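Local structure of alpha-fucosidase (Bifidobacterium bifidum, 2EAB) at residues 465-468 against 472-475. The protein probably acts as an alpha-L-fucosidase, with this chain being the catalytic portion of a longer, probably membrane-anchored, calcium-binding glycoside hydrolase. Sequence-based numbering, arbitrary orientation.
Sequences AETT and TTPI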
loop_
_atom_site.group_PDB
_atom_site.type_symbol
_atom_site.label_atom_id
_atom_site.label_comp_id
_atom_site.label_asym_id
_atom_site.label_seq_id
_atom_site.Cartn_x
_atom_site.Cartn_y
_atom_site.Cartn_z
ATOM N N ALA A 465 23.813 9.070 -15.600
ATOM C CA ALA A 465 22.798 10.028 -16.022
ATOM C C ALA A 465 22.869 11.251 -15.116
ATOM O O ALA A 465 22.299 11.253 -14.020
ATOM C CB ALA A 465 21.413 9.395 -15.977
ATOM N N GLU A 466 23.593 12.275 -15.566
ATOM C CA GLU A 466 23.774 13.486 -14.773
ATOM C C GLU A 466 22.841 14.597 -15.227
ATOM O O GLU A 466 22.888 15.023 -16.381
ATOM C CB GLU A 466 25.228 13.989 -14.796
ATOM C CG GLU A 466 25.374 15.346 -14.079
ATOM C CD GLU A 466 26.797 15.730 -13.725
ATOM O OE1 GLU A 466 27.745 15.201 -14.339
ATOM O OE2 GLU A 466 26.960 16.585 -12.826
ATOM N N THR A 467 21.998 15.052 -14.308
ATOM C CA THR A 467 21.184 16.236 -14.530
ATOM C C THR A 467 21.984 17.473 -14.133
ATOM O O THR A 467 22.456 17.577 -12.999
ATOM C CB THR A 467 19.879 16.178 -13.713
ATOM O OG1 THR A 467 19.113 15.041 -14.122
ATOM C CG2 THR A 467 19.040 17.443 -13.917
ATOM N N THR A 468 22.152 18.393 -15.079
ATOM C CA THR A 468 22.778 19.682 -14.802
ATOM C C THR A 468 21.757 20.589 -14.119
ATOM O O THR A 468 20.558 20.503 -14.401
ATOM C CB THR A 468 23.301 20.343 -16.090
ATOM O OG1 THR A 468 22.218 20.522 -17.007
ATOM C CG2 THR A 468 24.353 19.468 -16.742
ATOM N N THR A 472 17.126 23.160 -9.727
ATOM C CA THR A 472 16.145 23.980 -10.438
ATOM C C THR A 472 15.504 23.311 -11.660
ATOM O O THR A 472 14.498 23.798 -12.167
ATOM C CB THR A 472 16.739 25.354 -10.843
ATOM O OG1 THR A 472 17.899 25.160 -11.661
ATOM C CG2 THR A 472 17.117 26.168 -9.606
ATOM N N THR A 473 16.074 22.201 -12.128
ATOM C CA THR A 473 15.528 21.472 -13.280
ATOM C C THR A 473 14.243 20.744 -12.872
ATOM O O THR A 473 14.290 19.831 -12.043
ATOM C CB THR A 473 16.572 20.480 -13.854
ATOM O OG1 THR A 473 17.715 21.213 -14.305
ATOM C CG2 THR A 473 16.009 19.690 -15.029
ATOM N N PRO A 474 13.083 21.149 -13.435
ATOM C CA PRO A 474 11.821 20.542 -13.001
ATOM C C PRO A 474 11.760 19.043 -13.243
ATOM O O PRO A 474 12.426 18.521 -14.137
ATOM C CB PRO A 474 10.769 21.246 -13.867
ATOM C CG PRO A 474 11.407 22.524 -14.277
ATOM C CD PRO A 474 12.861 22.190 -14.455
ATOM N N ILE A 475 10.953 18.362 -12.437
ATOM C CA ILE A 475 10.642 16.967 -12.687
ATOM C C ILE A 475 10.151 16.858 -14.128
ATOM O O ILE A 475 9.283 17.633 -14.564
ATOM C CB ILE A 475 9.567 16.452 -11.722
ATOM C CG1 ILE A 475 10.082 16.493 -10.278
ATOM C CG2 ILE A 475 9.152 15.033 -12.100
ATOM C CD1 ILE A 475 9.027 16.213 -9.233
#
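Thr-473 meets Thr-467 and Thr-468 across the mouth of an irregular loop that follows helix 452-463 in the family 95 catalytic domain, a part of the enzyme expected to have the (alpha/alpha)6-barrel fold. It is a compact example of how a loop without helix or strand can close on itself through one residue that has both a polar and an apolar branch. Past Thr-472, the chain brings Thr-473 to within 7.6 Å of Thr-468, measured CA to CA, and its side chain sets out toward the other limb.

The apolar branch comes first. CG2 of Thr-467 approaches CG2 of Thr-473 at 3.9 Å, methyl to methyl, and lies equally near the CB of that residue. In both threonines the methyl stands anti to the backbone N while the hydroxyl lies beside it (chi1 -61° in each), and their side chains meet at a slant. The methyl of Thr-467 also passes 4.0 Å from OG1 of Thr-473, so it touches all three heavy atoms of its partner's side chain.

On the polar branch, OG1 of Thr-473 lies 2.9 Å from the carbonyl O of Thr-468. That hydroxyl is hydrogen-bonded to the carbonyl O of Asn-469, one of the three residues that join the limbs, whereas OG1 of Thr-467 is engaged by the backbone N of Glu-479. The two segments bury just 87 Å² between them.

Farther along, Ile-475 packs against helices 452-463 and 525-546. Arg-456 of the first helix borders both limbs: the side chain of Thr-467 packs on it, while its NH1 is hydrogen-bonded to the O of Thr-473 and its NH2 to the O of Pro-474.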